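Side-chain contacts in propionate kinase (Francisella tularensis subsp. tularensis, PDB 3KHY), which probably catalyses the reversible, magnesium-dependent transfer of a phosphate group from ATP to acetate or a similar short-chain carboxylate: residues Glu183-Ala186 and Lys187-Gln191; Gly235-Asp238 and Pro239-Ala243; Ala243-Ser246 and Asp247-Trp251. One frame throughout, in Å; residues are numbered along the deposited sequence.

Interaction 1: Glu183-Ala186 and Lys187-Gln191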
ATOM      1  N   GLU A 183     -21.675 -13.292  -5.123  1.00 14.85           N
ATOM      2  CA  GLU A 183     -22.712 -14.300  -5.376  1.00 24.10           C
ATOM      3  C   GLU A 183     -23.867 -13.751  -6.206  1.00 21.89           C
ATOM      4  O   GLU A 183     -24.364 -14.438  -7.091  1.00 20.21           O
ATOM      5  CB  GLU A 183     -23.242 -14.928  -4.085  1.00 21.48           C
ATOM      6  CG  GLU A 183     -22.248 -15.884  -3.462  1.00 26.07           C
ATOM      7  CD  GLU A 183     -22.800 -16.613  -2.260  1.00 30.30           C
ATOM      8  OE1 GLU A 183     -23.980 -16.387  -1.893  1.00 34.38           O
ATOM      9  OE2 GLU A 183     -22.044 -17.411  -1.678  1.00 30.38           O
ATOM     10  N   GLN A 184     -24.293 -12.519  -5.920  1.00 18.15           N
ATOM     11  CA  GLN A 184     -25.386 -11.900  -6.670  1.00 19.68           C
ATOM     12  C   GLN A 184     -24.950 -11.614  -8.103  1.00 20.41           C
ATOM     13  O   GLN A 184     -25.719 -11.807  -9.042  1.00 21.23           O
ATOM     14  CB  GLN A 184     -25.875 -10.618  -5.994  1.00 20.31           C
ATOM     15  CG  GLN A 184     -26.521 -10.842  -4.644  1.00 22.50           C
ATOM     16  CD  GLN A 184     -27.724 -11.780  -4.733  1.00 30.25           C
ATOM     17  OE1 GLN A 184     -27.818 -12.758  -3.998  1.00 38.77           O
ATOM     18  NE2 GLN A 184     -28.629 -11.491  -5.652  1.00 27.00           N
ATOM     19  N   ALA A 185     -23.703 -11.178  -8.266  1.00 18.30           N
ATOM     20  CA  ALA A 185     -23.169 -10.885  -9.592  1.00 20.09           C
ATOM     21  C   ALA A 185     -23.178 -12.149 -10.440  1.00 25.26           C
ATOM     22  O   ALA A 185     -23.470 -12.111 -11.638  1.00 25.68           O
ATOM     23  CB  ALA A 185     -21.755 -10.323  -9.488  1.00 18.25           C
ATOM     24  N   ALA A 186     -22.873 -13.272  -9.806  1.00 21.34           N
ATOM     25  CA  ALA A 186     -22.852 -14.554 -10.506  1.00 25.77           C
ATOM     26  C   ALA A 186     -24.239 -14.923 -11.022  1.00 30.96           C
ATOM     27  O   ALA A 186     -24.373 -15.502 -12.099  1.00 33.57           O
ATOM     28  CB  ALA A 186     -22.304 -15.653  -9.600  1.00 26.98           C
ATOM     29  N   LYS A 187     -25.275 -14.590 -10.261  1.00 21.54           N
ATOM     30  CA  LYS A 187     -26.640 -14.875 -10.714  1.00 26.92           C
ATOM     31  C   LYS A 187     -27.005 -14.086 -11.974  1.00 30.25           C
ATOM     32  O   LYS A 187     -27.841 -14.516 -12.770  1.00 28.42           O
ATOM     33  CB  LYS A 187     -27.662 -14.567  -9.620  1.00 30.92           C
ATOM     34  CG  LYS A 187     -27.547 -15.428  -8.382  1.00 36.56           C
ATOM     35  CD  LYS A 187     -28.689 -15.127  -7.427  1.00 41.67           C
ATOM     36  CE  LYS A 187     -28.338 -15.508  -6.000  1.00 47.59           C
ATOM     37  NZ  LYS A 187     -29.345 -14.983  -5.027  1.00 49.35           N
ATOM     38  N   ILE A 188     -26.384 -12.926 -12.148  1.00 30.37           N
ATOM     39  CA  ILE A 188     -26.778 -12.004 -13.206  1.00 28.68           C
ATOM     40  C   ILE A 188     -25.941 -12.154 -14.480  1.00 31.13           C
ATOM     41  O   ILE A 188     -26.470 -12.041 -15.586  1.00 39.94           O
ATOM     42  CB  ILE A 188     -26.714 -10.523 -12.714  1.00 31.47           C
ATOM     43  CG1 ILE A 188     -27.600 -10.318 -11.483  1.00 30.32           C
ATOM     44  CG2 ILE A 188     -27.125  -9.562 -13.818  1.00 32.67           C
ATOM     45  CD1 ILE A 188     -27.370  -8.986 -10.771  1.00 27.77           C
ATOM     46  N   LEU A 189     -24.646 -12.430 -14.322  1.00 28.04           N
ATOM     47  CA  LEU A 189     -23.669 -12.288 -15.409  1.00 27.20           C
ATOM     48  C   LEU A 189     -23.558 -13.451 -16.398  1.00 39.04           C
ATOM     49  O   LEU A 189     -23.952 -13.323 -17.565  1.00 36.13           O
ATOM     50  CB  LEU A 189     -22.288 -11.970 -14.834  1.00 28.39           C
ATOM     51  CG  LEU A 189     -22.073 -10.515 -14.432  1.00 23.01           C
ATOM     52  CD1 LEU A 189     -20.882 -10.386 -13.500  1.00 26.06           C
ATOM     53  CD2 LEU A 189     -21.873  -9.657 -15.667  1.00 21.54           C
ATOM     54  N   THR A 190     -22.985 -14.565 -15.944  1.00 35.71           N
ATOM     55  CA  THR A 190     -22.834 -15.748 -16.784  1.00 37.32           C
ATOM     56  C   THR A 190     -23.270 -17.006 -16.043  1.00 43.01           C
ATOM     57  O   THR A 190     -23.740 -16.944 -14.907  1.00 38.95           O
ATOM     58  CB  THR A 190     -21.365 -15.965 -17.225  1.00 41.94           C
ATOM     59  OG1 THR A 190     -20.593 -16.432 -16.107  1.00 37.32           O
ATOM     60  CG2 THR A 190     -20.755 -14.674 -17.786  1.00 38.67           C
ATOM     61  N   GLN A 191     -23.078 -18.149 -16.695  1.00 46.99           N
ATOM     62  CA  GLN A 191     -23.395 -19.447 -16.111  1.00 57.96           C
ATOM     63  C   GLN A 191     -22.469 -19.819 -14.944  1.00 53.11           C
ATOM     64  O   GLN A 191     -22.888 -20.497 -14.002  1.00 55.17           O
ATOM     65  CB  GLN A 191     -23.337 -20.522 -17.199  1.00 68.79           C
ATOM     66  CG  GLN A 191     -23.601 -21.939 -16.724  1.00 82.42           C
ATOM     67  CD  GLN A 191     -23.425 -22.957 -17.838  1.00 94.95           C
ATOM     68  OE1 GLN A 191     -23.215 -22.596 -18.995  1.00 99.61           O
ATOM     69  NE2 GLN A 191     -23.507 -24.236 -17.492  1.00 98.87           N
TER
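Two torsions of Gln184 explain its meeting with Lys187, an i to i+3 pair: at chi1 its CG turns away from the carbonyl carbon to lie beside the backbone N, and at chi2 (-59°) the chain bends again, turning the amide aside along the helix surface, where the Lys187 chain runs back to meet it. Lys187 leaves the backbone in the same chi1 sense but is extended beyond CG, so the two side chains run alongside each other and point the same way. Their polar ends join in a hydrogen bond from Lys187 NZ to Gln184 OE1 at 2.9 Å. The C=O...N angle of 116° and the 24° tilt of the ammonium from the carbonyl plane show an oblique approach. The methylenes follow the same path, with Lys187 CE 3.4 Å from Gln184 OE1 and Lys187 CD 4.0 Å from Gln184 NE2. Glu183 carries the opposite charge, yet its OE1 stays 6.4 Å from Lys187 NZ, too far for a salt bridge, and any influence is probably weak.

Beneath this pair the helix bonding pattern changes. Ala185 O accepts from two donors, Leu189 N at 2.9 Å and Ile188 N at 3.1 Å. The bonds that Lys187 N makes to Glu183 O and Gln184 O are weak, as is that of Ile188 N to Gln184 O. Leu189 CD1 touches Ala185 CB at 4.1 Å, and Leu189 also packs on Met366. One flank of the turn thus packs on strand 365-367 and the loop after it, where Ala185 and Gln184 both touch Ile368. A carbonyl shared by i+3 and i+4 amides is common at the C-terminal end of a helix, here helix 175-188 of a protein of the actin-like ATPase clan.

Interaction 2: Gly235-Asp238 and Pro239-Ala243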
ATOM      1  N   GLY A 235      -6.471   4.638   5.215  1.00 16.58           N
ATOM      2  CA  GLY A 235      -6.091   3.620   4.250  1.00 17.83           C
ATOM      3  C   GLY A 235      -4.575   3.609   4.096  1.00 19.38           C
ATOM      4  O   GLY A 235      -3.857   3.985   5.025  1.00 15.58           O
ATOM      5  N   CYS A 236      -4.099   3.182   2.927  1.00 12.01           N
ATOM      6  CA  CYS A 236      -2.666   3.079   2.632  1.00 13.51           C
ATOM      7  C   CYS A 236      -1.859   4.293   3.057  1.00 18.05           C
ATOM      8  O   CYS A 236      -2.223   5.425   2.743  1.00 17.37           O
ATOM      9  CB  CYS A 236      -2.458   2.899   1.129  1.00 18.58           C
ATOM     10  SG  CYS A 236      -2.985   1.296   0.516  1.00 26.70           S
ATOM     11  N   ILE A 237      -0.744   4.049   3.737  1.00 14.12           N
ATOM     12  CA  ILE A 237       0.180   5.126   4.087  1.00 14.20           C
ATOM     13  C   ILE A 237       1.572   4.548   4.386  1.00 12.11           C
ATOM     14  O   ILE A 237       1.701   3.382   4.764  1.00 14.84           O
ATOM     15  CB  ILE A 237      -0.360   5.945   5.281  1.00 15.71           C
ATOM     16  CG1 ILE A 237       0.463   7.212   5.513  1.00 14.20           C
ATOM     17  CG2 ILE A 237      -0.397   5.096   6.560  1.00 15.14           C
ATOM     18  CD1 ILE A 237      -0.281   8.216   6.392  1.00 19.78           C
ATOM     19  N   ASP A 238       2.615   5.348   4.167  1.00 12.58           N
ATOM     20  CA  ASP A 238       4.003   4.912   4.407  1.00 14.09           C
ATOM     21  C   ASP A 238       4.119   4.639   5.908  1.00 18.41           C
ATOM     22  O   ASP A 238       3.750   5.496   6.732  1.00 16.29           O
ATOM     23  CB  ASP A 238       4.956   6.043   3.981  1.00 12.54           C
ATOM     24  CG  ASP A 238       6.427   5.677   4.097  1.00 14.94           C
ATOM     25  OD1 ASP A 238       6.786   4.690   4.778  1.00 16.36           O
ATOM     26  OD2 ASP A 238       7.240   6.415   3.495  1.00 17.26           O
ATOM     27  N   PRO A 239       4.584   3.434   6.275  1.00 15.66           N
ATOM     28  CA  PRO A 239       4.757   3.093   7.693  1.00 17.88           C
ATOM     29  C   PRO A 239       5.727   4.053   8.382  1.00 17.66           C
ATOM     30  O   PRO A 239       5.688   4.195   9.602  1.00 17.57           O
ATOM     31  CB  PRO A 239       5.360   1.682   7.645  1.00 18.39           C
ATOM     32  CG  PRO A 239       5.933   1.552   6.229  1.00 13.70           C
ATOM     33  CD  PRO A 239       4.972   2.324   5.389  1.00 11.01           C
ATOM     34  N   SER A 240       6.578   4.710   7.600  1.00 13.50           N
ATOM     35  CA  SER A 240       7.542   5.677   8.145  1.00 16.47           C
ATOM     36  C   SER A 240       6.895   6.828   8.894  1.00 18.07           C
ATOM     37  O   SER A 240       7.590   7.596   9.573  1.00 15.40           O
ATOM     38  CB  SER A 240       8.376   6.293   7.023  1.00 17.38           C
ATOM     39  OG  SER A 240       8.990   5.307   6.239  1.00 19.27           O
ATOM     40  N   ILE A 241       5.585   7.003   8.738  1.00 12.87           N
ATOM     41  CA  ILE A 241       4.942   8.133   9.393  1.00 12.50           C
ATOM     42  C   ILE A 241       4.955   7.985  10.917  1.00 17.76           C
ATOM     43  O   ILE A 241       4.869   8.979  11.631  1.00 21.03           O
ATOM     44  CB  ILE A 241       3.502   8.426   8.874  1.00 24.67           C
ATOM     45  CG1 ILE A 241       2.579   7.223   9.051  1.00 20.62           C
ATOM     46  CG2 ILE A 241       3.530   8.849   7.409  1.00 30.88           C
ATOM     47  CD1 ILE A 241       1.854   7.205  10.372  1.00 33.62           C
ATOM     48  N   PHE A 242       5.075   6.755  11.411  1.00 14.74           N
ATOM     49  CA  PHE A 242       5.055   6.545  12.852  1.00 16.01           C
ATOM     50  C   PHE A 242       6.300   7.149  13.498  1.00 18.10           C
ATOM     51  O   PHE A 242       6.195   7.918  14.447  1.00 18.76           O
ATOM     52  CB  PHE A 242       4.892   5.068  13.206  1.00 14.29           C
ATOM     53  CG  PHE A 242       3.461   4.587  13.122  1.00 19.11           C
ATOM     54  CD1 PHE A 242       2.685   4.463  14.261  1.00 17.41           C
ATOM     55  CD2 PHE A 242       2.890   4.292  11.900  1.00 17.57           C
ATOM     56  CE1 PHE A 242       1.351   4.027  14.176  1.00 18.74           C
ATOM     57  CE2 PHE A 242       1.559   3.856  11.811  1.00 21.60           C
ATOM     58  CZ  PHE A 242       0.801   3.726  12.953  1.00 18.09           C
ATOM     59  N   ALA A 243       7.471   6.827  12.958  1.00 17.89           N
ATOM     60  CA  ALA A 243       8.721   7.365  13.501  1.00 15.99           C
ATOM     61  C   ALA A 243       8.777   8.877  13.318  1.00 19.09           C
ATOM     62  O   ALA A 243       9.254   9.608  14.187  1.00 19.50           O
ATOM     63  CB  ALA A 243       9.944   6.685  12.856  1.00 15.57           C
TER
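This is a buried helix-capping contact, in which Asp238 receives Ser240 just where the loop after strand 214-218 turns into helix 241-249, at the interface of the homodimer. The evidence lies in a doubly gripped oxygen: Asp238 OD1 accepts from Ser240 N at 2.8 Å, with an N-H...O angle of 164°, and from Ser240 OG at 2.7 Å. Both donors come from the same face of the carboxylate, well above its plane. Asp238 reaches them because CG stands anti to the backbone N (chi1 -176°), which carries the carboxylate forward over the turn. Two bonds to one oxygen should limit rotation of the group, and the nearby helix start would probably stabilise its negative charge.

The side-chain bond to the amide two residues on closes an Asx turn, and the backbone of the same residues forms a type I beta turn, with Ile241 N bonded to Asp238 O at 3.1 Å. Pro239 fills the second position of both turns, where its nitrogen has no hydrogen to offer. This superposition of Asx and beta turns is a familiar way of capping the first turn of a helix.

On the apolar side, Ile237 and Ile241 cross at about a right angle, with Ile237 CG1 4.0 Å from Ile241 CG2. Ile241 holds CG1 in the crowded position between backbone N and carbonyl carbon (chi1 59°), bringing this atom to only 3.1 Å from Asp238 O, a tight fit. The second subunit meets both sides: Asp238 OD2 is hydrogen-bonded to its Thr223 N and Ser240 OG to its Thr223 OG1, and Ile237 packs on its Ile158. Close by, the Phe242 rings of the two subunits stack on each other, and Ile241 packs within its own chain on Ile256 of helix 253-262.

Interaction 3: Ala243-Ser246 and Asp247-Trp251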
ATOM      1  N   ALA A 243       7.471   6.827  12.958  1.00 17.89           N
ATOM      2  CA  ALA A 243       8.721   7.365  13.501  1.00 15.99           C
ATOM      3  C   ALA A 243       8.777   8.877  13.318  1.00 19.09           C
ATOM      4  O   ALA A 243       9.254   9.608  14.187  1.00 19.50           O
ATOM      5  CB  ALA A 243       9.944   6.685  12.856  1.00 15.57           C
ATOM      6  N   TYR A 244       8.279   9.355  12.183  1.00 17.45           N
ATOM      7  CA  TYR A 244       8.278  10.784  11.950  1.00 19.74           C
ATOM      8  C   TYR A 244       7.468  11.540  13.014  1.00 19.66           C
ATOM      9  O   TYR A 244       7.955  12.482  13.640  1.00 21.22           O
ATOM     10  CB  TYR A 244       7.776  11.119  10.547  1.00 20.64           C
ATOM     11  CG  TYR A 244       7.805  12.607  10.299  1.00 23.88           C
ATOM     12  CD1 TYR A 244       6.704  13.396  10.580  1.00 28.70           C
ATOM     13  CD2 TYR A 244       8.954  13.224   9.826  1.00 25.45           C
ATOM     14  CE1 TYR A 244       6.738  14.760  10.369  1.00 33.92           C
ATOM     15  CE2 TYR A 244       8.997  14.581   9.613  1.00 30.53           C
ATOM     16  CZ  TYR A 244       7.890  15.343   9.883  1.00 37.67           C
ATOM     17  OH  TYR A 244       7.942  16.699   9.672  1.00 48.40           O
ATOM     18  N   ILE A 245       6.238  11.114  13.235  1.00 18.34           N
ATOM     19  CA  ILE A 245       5.399  11.773  14.233  1.00 19.70           C
ATOM     20  C   ILE A 245       5.909  11.577  15.662  1.00 20.69           C
ATOM     21  O   ILE A 245       5.987  12.527  16.432  1.00 27.54           O
ATOM     22  CB  ILE A 245       3.935  11.323  14.109  1.00 21.16           C
ATOM     23  CG1 ILE A 245       3.369  11.817  12.766  1.00 20.16           C
ATOM     24  CG2 ILE A 245       3.113  11.852  15.286  1.00 23.02           C
ATOM     25  CD1 ILE A 245       1.968  11.326  12.471  1.00 21.68           C
ATOM     26  N   SER A 246       6.275  10.343  15.996  1.00 19.11           N
ATOM     27  CA  SER A 246       6.811  10.015  17.314  1.00 24.25           C
ATOM     28  C   SER A 246       8.079  10.819  17.608  1.00 27.09           C
ATOM     29  O   SER A 246       8.208  11.432  18.670  1.00 24.76           O
ATOM     30  CB  SER A 246       7.103   8.511  17.411  1.00 26.04           C
ATOM     31  OG  SER A 246       7.819   8.202  18.597  1.00 33.37           O
ATOM     32  N   ASP A 247       9.005  10.831  16.655  1.00 24.43           N
ATOM     33  CA  ASP A 247      10.288  11.500  16.848  1.00 25.71           C
ATOM     34  C   ASP A 247      10.186  13.023  16.825  1.00 33.88           C
ATOM     35  O   ASP A 247      10.946  13.703  17.510  1.00 32.19           O
ATOM     36  CB  ASP A 247      11.306  11.037  15.805  1.00 33.59           C
ATOM     37  CG  ASP A 247      11.810   9.625  16.062  1.00 37.90           C
ATOM     38  OD1 ASP A 247      11.763   9.165  17.226  1.00 36.97           O
ATOM     39  OD2 ASP A 247      12.256   8.975  15.097  1.00 41.66           O
ATOM     40  N   ASN A 248       9.252  13.564  16.048  1.00 33.11           N
ATOM     41  CA  ASN A 248       9.209  15.014  15.865  1.00 29.77           C
ATOM     42  C   ASN A 248       8.112  15.749  16.637  1.00 33.42           C
ATOM     43  O   ASN A 248       8.298  16.895  17.054  1.00 33.03           O
ATOM     44  CB  ASN A 248       9.182  15.359  14.377  1.00 30.57           C
ATOM     45  CG  ASN A 248      10.452  14.926  13.674  1.00 32.43           C
ATOM     46  OD1 ASN A 248      11.488  15.583  13.789  1.00 30.57           O
ATOM     47  ND2 ASN A 248      10.390  13.793  12.975  1.00 23.13           N
ATOM     48  N   LEU A 249       6.983  15.079  16.843  1.00 24.24           N
ATOM     49  CA  LEU A 249       5.860  15.654  17.569  1.00 26.41           C
ATOM     50  C   LEU A 249       5.670  14.996  18.933  1.00 27.76           C
ATOM     51  O   LEU A 249       4.972  15.530  19.788  1.00 32.38           O
ATOM     52  CB  LEU A 249       4.574  15.510  16.754  1.00 33.13           C
ATOM     53  CG  LEU A 249       4.389  16.378  15.509  1.00 39.38           C
ATOM     54  CD1 LEU A 249       5.510  16.190  14.507  1.00 45.13           C
ATOM     55  CD2 LEU A 249       3.050  16.061  14.868  1.00 36.42           C
ATOM     56  N   GLY A 250       6.273  13.827  19.123  1.00 30.30           N
ATOM     57  CA  GLY A 250       6.225  13.142  20.404  1.00 32.38           C
ATOM     58  C   GLY A 250       4.948  12.378  20.724  1.00 35.40           C
ATOM     59  O   GLY A 250       4.692  12.073  21.889  1.00 32.74           O
ATOM     60  N   TRP A 251       4.145  12.064  19.705  1.00 26.77           N
ATOM     61  CA  TRP A 251       2.941  11.260  19.909  1.00 29.52           C
ATOM     62  C   TRP A 251       3.273   9.804  20.206  1.00 29.54           C
ATOM     63  O   TRP A 251       4.301   9.299  19.776  1.00 24.17           O
ATOM     64  CB  TRP A 251       2.050  11.280  18.667  1.00 24.82           C
ATOM     65  CG  TRP A 251       1.483  12.617  18.285  1.00 28.21           C
ATOM     66  CD1 TRP A 251       1.848  13.844  18.761  1.00 32.06           C
ATOM     67  CD2 TRP A 251       0.466  12.852  17.311  1.00 29.20           C
ATOM     68  NE1 TRP A 251       1.110  14.828  18.149  1.00 32.73           N
ATOM     69  CE2 TRP A 251       0.255  14.243  17.251  1.00 33.01           C
ATOM     70  CE3 TRP A 251      -0.292  12.017  16.484  1.00 28.83           C
ATOM     71  CZ2 TRP A 251      -0.685  14.819  16.399  1.00 34.37           C
ATOM     72  CZ3 TRP A 251      -1.227  12.591  15.635  1.00 25.37           C
ATOM     73  CH2 TRP A 251      -1.414  13.976  15.599  1.00 32.51           C
TER
HETATM   74  O   HOH W   1      10.212   7.160  18.254  1.00 41.80           O
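Ile245 meets Trp251 through a single methyl: CG2 lies 3.5 Å from Trp251 CD2 and comes at the indole obliquely, near the CG-CD2 bond. Leu249 CD2 lies over the same side of the ring system. The backbone of Ile245 is engaged too, its O accepting from Leu249 N at 2.8 Å and, weakly, from Gly250 N. Gly250 has positive phi (79°), which turns the chain out of the helix and lets Trp251 come back beside Ile245.

In Ser246, the second of the well-covered residues, OG stands anti to the backbone N (chi1 171°), next to the carbonyl carbon, where a water 2.6 Å from Ser246 OG links it to Asp247 OD1, donating to the latter at 2.7 Å. Ser246 O receives a weak bond from Gly250 N, and Ser246 CA makes a long CA-H...O contact with Trp251 O.

Asp247 N gives a helical bond to Ala243 O at 2.8 Å, while the carboxylate passes beside that acceptor: Asp247 OD2 is 3.2 Å from Ala243 O, a close approach of two acceptors, not a hydrogen bond. One residue on, Asn248 ND2 donates at 2.8 Å to Tyr244 O, in the carbonyl plane and on a lone pair; this oxygen also accepts from Asn248 N and is thus gripped twice by one residue. ND2 also stands over one face of the Tyr244 ring, 3.5 Å from Tyr244 CD2, with amide and ring planes 39° apart.

Ile245 and Trp251 both pack on Ile256 and Met259 of helix 253-262, whereas Tyr244 and Leu249 reach Ile168 and His166 of the second subunit, so this last turn of helix 241-249 lies between a helix of its own chain and the partner subunit.

In the fold
Interaction 1 comes first along the chain, closing helix 175-188 before strand 196-201; interactions 2 and 3 follow on helix 241-249, one at its start and the other at its end, and overlap at Ala243. The centres of these two are about 12 Å apart. Interaction 1 is remote from both: its centre lies about 38 Å from that of interaction 2 and about 49 Å from that of interaction 3, on the opposite side of the chain's centre from the latter. It touches no other subunit, whereas interactions 2 and 3 both meet the second one. Both ends of helix 241-249 thus lie against the second subunit, and interaction 1 belongs to the fold of a single chain.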